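Side-chain contacts in Cyclo(L-tyrosyl-L-tyrosyl) synthase (PDB 2X9Q), which probably catalyses the ATP-independent formation of cyclo(L-tyrosyl-L-tyrosyl), an intermediate in mycocyclosin biosynthesis, from two tyrosyl-tRNAs: residues 86-89 and 93-96; 113-118 and 149-154. All coordinates share one frame; numbering follows the deposited sequence.

From the N terminus, the chain runs up strand 82-87, turns at residues 88-95 and enters helix 96-109. Contact 1 closes this turn, bringing F94 back onto the end of the strand. Contact 2 opens only after that closure: strand 112-117 leads through helix 122-128 into helix 133-158, whose residues 149-154 return over the strand. The contacts therefore follow in series, neither nested nor crossed. They are joined laterally because strands 82-87 and 112-117 are parallel neighbours in the sheet. V87 N lies 2.9 Å from V116 O, a probable hydrogen bond. Contact 1 ties the loop before helix 96-109 to strand 82-87, and contact 2 ties helix 133-158 to the adjacent strand 112-117.

Contact 1. Residues 86-89 and 93-96; sequences GVSP and YFSR
S88 OG, probably the catalytic nucleophile, is hydrogen-bonded to the hydroxyl of Y253, a probable substrate-binding residue, while S88 N lies 3.6 Å from F94 CE2. The main apolar contact is made by V87. Its CG1, placed anti to the backbone N (chi1 -177°), sits 3.8 Å from the centroid of the F94 ring and 23° off the ring normal, a CH-pi contact displaced toward the CG side, where CG1 to F94 CG measures 3.5 Å. The far end of the ring reaches the strand backbone, F94 CZ approaching G86 O obliquely at 3.6 Å. On the opposite face lies Y93 CD2, over the ring centre, so F94 is held between V87 and its own neighbour. This is the turn after a parallel strand of a Rossmann-like sheet, in keeping with the relation of cyclodipeptide synthases to class I aminoacyl-tRNA synthetases. F94 forms the centre of an inverse gamma turn, with a weak bond of 2.9 Å from S95 N to Y93 O. Immediately afterwards S95 is the N-cap of helix 96-109, its OG accepting from R98 N, and that helix contributes L99 and L102 to the surroundings of the F94 ring.

Contact 2. Residues 113-118 and 149-154; sequences VDFVYT and AKITTT
Strand 113-117 and helix segment 149-154 run nearly antiparallel, with 167° between their directions and 10.0 Å between their axes, and F115 and I151 have the closest CA atoms. I151 carries the contact by splitting its two branches between the aromatic residues. CG2, anti to the backbone N, lies 3.6 Å from F115 CB and meets the adjoining CG and CD2 atoms obliquely. The other branch extends through CG1 to CD1 (chi2 158°), which comes 3.7 Å from Y117 CB and 3.9 Å from Y117 CD1. F115 and Y117 are two apart on the strand and both direct CB at the helix, which explains how one isoleucine can bridge them. One helical turn on from K150, T154 adds a looser contact, its CG2 4.5 Å from F115 CE2. Its hydroxyl is turned back to its own helix: T154 OG1 donates to K150 O at 2.8 Å, and T154 N reaches that same oxygen from the opposite face of the carbonyl plane.

The geometry is that of a beta-alpha-beta crossover, since helix 133-158 packs on the sheet on its way from strand 112-117 to the neighbouring parallel strand 165-169. I151 also touches V87 and V167 on the flanking strands, so it sits over three adjacent strands. Beyond the strand, T118 OG1 bonds to E233, a residue with a possible critical catalytic role.

The polar end of Y117 is engaged away from the strand, its OH meeting R148 NE in a weak hydrogen bond. Across the interface itself all four touching residues are buried. The attachment of helix to strand here thus rests on apolar burial, since the contacts across it are carbon to carbon.

Contact 1. Residues 86-89 and 93-96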
loop_
_atom_site.group_PDB
_atom_site.type_symbol
_atom_site.label_atom_id
_atom_site.label_comp_id
_atom_site.label_asym_id
_atom_site.label_seq_id
_atom_site.Cartn_x
_atom_site.Cartn_y
_atom_site.Cartn_z
ATOM N N GLY A 86 -2.785 -3.269 2.802
ATOM C CA GLY A 86 -3.478 -2.395 1.858
ATOM C C GLY A 86 -4.440 -3.266 1.047
ATOM O O GLY A 86 -4.153 -4.466 0.808
ATOM N N VAL A 87 -5.610 -2.716 0.709
ATOM C CA VAL A 87 -6.591 -3.534 -0.036
ATOM C C VAL A 87 -7.086 -2.665 -1.216
ATOM O O VAL A 87 -7.332 -1.516 -1.025
ATOM C CB VAL A 87 -7.796 -3.984 0.882
ATOM C CG1 VAL A 87 -8.738 -4.885 0.076
ATOM C CG2 VAL A 87 -7.303 -4.759 2.116
ATOM N N SER A 88 -7.084 -3.206 -2.440
ATOM C CA SER A 88 -7.499 -2.503 -3.664
ATOM C C SER A 88 -8.935 -2.898 -4.017
ATOM O O SER A 88 -9.261 -4.063 -4.016
ATOM C CB SER A 88 -6.666 -2.977 -4.852
ATOM O OG SER A 88 -5.307 -2.831 -4.488
ATOM N N PRO A 89 -9.768 -1.941 -4.362
ATOM C CA PRO A 89 -11.178 -2.240 -4.675
ATOM C C PRO A 89 -11.200 -2.899 -6.067
ATOM O O PRO A 89 -10.239 -2.732 -6.824
ATOM C CB PRO A 89 -11.808 -0.833 -4.646
ATOM C CG PRO A 89 -10.727 0.049 -5.157
ATOM C CD PRO A 89 -9.473 -0.492 -4.435
ATOM N N TYR A 93 -8.531 -10.878 -5.887
ATOM C CA TYR A 93 -7.621 -11.495 -4.880
ATOM C C TYR A 93 -8.186 -11.320 -3.462
ATOM O O TYR A 93 -8.065 -12.201 -2.605
ATOM C CB TYR A 93 -6.227 -10.826 -5.007
ATOM C CG TYR A 93 -5.240 -11.340 -3.989
ATOM C CD1 TYR A 93 -4.571 -12.564 -4.187
ATOM C CD2 TYR A 93 -4.948 -10.604 -2.819
ATOM C CE1 TYR A 93 -3.606 -13.046 -3.231
ATOM C CE2 TYR A 93 -4.032 -11.054 -1.900
ATOM C CZ TYR A 93 -3.340 -12.262 -2.106
ATOM O OH TYR A 93 -2.436 -12.688 -1.124
ATOM N N PHE A 94 -8.796 -10.169 -3.195
ATOM C CA PHE A 94 -9.331 -9.866 -1.853
ATOM C C PHE A 94 -10.711 -10.410 -1.625
ATOM O O PHE A 94 -11.665 -9.666 -1.369
ATOM C CB PHE A 94 -9.235 -8.345 -1.488
ATOM C CG PHE A 94 -7.785 -7.834 -1.537
ATOM C CD1 PHE A 94 -6.903 -8.155 -0.486
ATOM C CD2 PHE A 94 -7.312 -7.069 -2.634
ATOM C CE1 PHE A 94 -5.547 -7.705 -0.511
ATOM C CE2 PHE A 94 -5.944 -6.648 -2.726
ATOM C CZ PHE A 94 -5.084 -6.962 -1.609
ATOM N N SER A 95 -10.797 -11.731 -1.655
ATOM C CA SER A 95 -12.039 -12.422 -1.385
ATOM C C SER A 95 -12.257 -12.340 0.121
ATOM O O SER A 95 -11.317 -11.973 0.878
ATOM C CB SER A 95 -11.882 -13.904 -1.835
ATOM O OG SER A 95 -11.033 -14.563 -0.860
ATOM N N ARG A 96 -13.473 -12.684 0.569
ATOM C CA ARG A 96 -13.739 -12.783 1.994
ATOM C C ARG A 96 -12.776 -13.740 2.709
ATOM O O ARG A 96 -12.311 -13.455 3.817
ATOM C CB ARG A 96 -15.228 -13.229 2.254
ATOM C CG ARG A 96 -16.242 -12.046 2.119
ATOM C CD ARG A 96 -16.216 -11.132 3.341
ATOM N NE ARG A 96 -16.422 -11.998 4.501
ATOM C CZ ARG A 96 -17.622 -12.440 4.893
ATOM N NH1 ARG A 96 -17.706 -13.318 5.899
ATOM N NH2 ARG A 96 -18.746 -12.006 4.280
#

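Contact 2. Residues 113-118 and 149-154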
loop_
_atom_site.group_PDB
_atom_site.type_symbol
_atom_site.label_atom_id
_atom_site.label_comp_id
_atom_site.label_asym_id
_atom_site.label_seq_id
_atom_site.Cartn_x
_atom_site.Cartn_y
_atom_site.Cartn_z
ATOM N N VAL A 113 -2.917 -4.051 13.683
ATOM C CA VAL A 113 -3.013 -4.286 12.231
ATOM C C VAL A 113 -4.044 -3.336 11.669
ATOM O O VAL A 113 -5.186 -3.253 12.217
ATOM C CB VAL A 113 -3.439 -5.704 11.873
ATOM C CG1 VAL A 113 -3.658 -5.849 10.310
ATOM C CG2 VAL A 113 -2.448 -6.735 12.384
ATOM N N ASP A 114 -3.702 -2.606 10.611
ATOM C CA ASP A 114 -4.703 -1.675 9.964
ATOM C C ASP A 114 -4.882 -2.108 8.499
ATOM O O ASP A 114 -3.869 -2.178 7.745
ATOM C CB ASP A 114 -4.260 -0.228 9.999
ATOM C CG ASP A 114 -4.487 0.425 11.347
ATOM O OD1 ASP A 114 -5.602 0.931 11.573
ATOM O OD2 ASP A 114 -3.618 0.365 12.206
ATOM N N PHE A 115 -6.105 -2.496 8.121
ATOM C CA PHE A 115 -6.421 -2.747 6.744
ATOM C C PHE A 115 -6.697 -1.337 6.256
ATOM O O PHE A 115 -7.386 -0.591 6.964
ATOM C CB PHE A 115 -7.774 -3.487 6.609
ATOM C CG PHE A 115 -7.708 -4.940 6.777
ATOM C CD1 PHE A 115 -7.159 -5.714 5.783
ATOM C CD2 PHE A 115 -8.206 -5.549 7.951
ATOM C CE1 PHE A 115 -7.140 -7.110 5.872
ATOM C CE2 PHE A 115 -8.159 -6.948 8.078
ATOM C CZ PHE A 115 -7.644 -7.724 7.030
ATOM N N VAL A 116 -6.166 -0.952 5.093
ATOM C CA VAL A 116 -6.461 0.376 4.529
ATOM C C VAL A 116 -6.893 0.139 3.055
ATOM O O VAL A 116 -6.162 -0.404 2.282
ATOM C CB VAL A 116 -5.191 1.270 4.586
ATOM C CG1 VAL A 116 -5.458 2.583 3.903
ATOM C CG2 VAL A 116 -4.743 1.516 6.111
ATOM N N TYR A 117 -8.124 0.494 2.700
ATOM C CA TYR A 117 -8.564 0.283 1.331
ATOM C C TYR A 117 -8.495 1.576 0.550
ATOM O O TYR A 117 -8.774 2.686 1.057
ATOM C CB TYR A 117 -9.963 -0.392 1.234
ATOM C CG TYR A 117 -11.068 0.429 1.858
ATOM C CD1 TYR A 117 -11.318 0.325 3.211
ATOM C CD2 TYR A 117 -11.838 1.365 1.095
ATOM C CE1 TYR A 117 -12.308 1.068 3.823
ATOM C CE2 TYR A 117 -12.862 2.145 1.728
ATOM C CZ TYR A 117 -13.112 1.935 3.052
ATOM O OH TYR A 117 -14.016 2.709 3.761
ATOM N N THR A 118 -8.088 1.440 -0.692
ATOM C CA THR A 118 -7.875 2.635 -1.501
ATOM C C THR A 118 -9.250 3.145 -2.028
ATOM O O THR A 118 -9.956 2.405 -2.651
ATOM C CB THR A 118 -6.822 2.397 -2.586
ATOM O OG1 THR A 118 -5.576 2.153 -1.927
ATOM C CG2 THR A 118 -6.603 3.731 -3.457
ATOM N N ALA A 149 -17.190 -3.267 2.733
ATOM C CA ALA A 149 -18.052 -4.166 3.424
ATOM C C ALA A 149 -17.319 -5.479 3.730
ATOM O O ALA A 149 -17.404 -5.969 4.836
ATOM C CB ALA A 149 -19.279 -4.459 2.542
ATOM N N LYS A 150 -16.616 -6.062 2.766
ATOM C CA LYS A 150 -15.881 -7.326 3.027
ATOM C C LYS A 150 -14.852 -7.118 4.153
ATOM O O LYS A 150 -14.746 -7.963 5.046
ATOM C CB LYS A 150 -15.171 -7.876 1.820
ATOM C CG LYS A 150 -16.176 -8.275 0.723
ATOM C CD LYS A 150 -15.364 -8.605 -0.538
ATOM C CE LYS A 150 -16.253 -9.192 -1.608
ATOM N NZ LYS A 150 -15.370 -9.911 -2.645
ATOM N N ILE A 151 -14.146 -5.976 4.138
ATOM C CA ILE A 151 -13.182 -5.743 5.192
ATOM C C ILE A 151 -13.898 -5.538 6.494
ATOM O O ILE A 151 -13.456 -6.107 7.491
ATOM C CB ILE A 151 -12.198 -4.615 4.898
ATOM C CG1 ILE A 151 -11.432 -4.906 3.575
ATOM C CG2 ILE A 151 -11.232 -4.438 6.062
ATOM C CD1 ILE A 151 -10.849 -3.504 2.962
ATOM N N THR A 152 -14.959 -4.698 6.513
ATOM C CA THR A 152 -15.670 -4.432 7.749
ATOM C C THR A 152 -16.209 -5.721 8.370
ATOM O O THR A 152 -16.045 -5.912 9.563
ATOM C CB THR A 152 -16.735 -3.342 7.560
ATOM O OG1 THR A 152 -16.061 -2.220 6.973
ATOM C CG2 THR A 152 -17.501 -2.883 8.957
ATOM N N THR A 153 -16.767 -6.642 7.573
ATOM C CA THR A 153 -17.280 -7.904 8.121
ATOM C C THR A 153 -16.110 -8.686 8.710
ATOM O O THR A 153 -16.195 -9.221 9.818
ATOM C CB THR A 153 -17.966 -8.712 6.993
ATOM O OG1 THR A 153 -19.049 -7.920 6.477
ATOM C CG2 THR A 153 -18.498 -10.185 7.489
ATOM N N THR A 154 -15.017 -8.782 7.947
ATOM C CA THR A 154 -13.799 -9.428 8.450
ATOM C C THR A 154 -13.382 -8.955 9.859
ATOM O O THR A 154 -13.127 -9.761 10.768
ATOM C CB THR A 154 -12.643 -9.268 7.444
ATOM O OG1 THR A 154 -13.040 -9.820 6.174
ATOM C CG2 THR A 154 -11.421 -10.045 7.993
#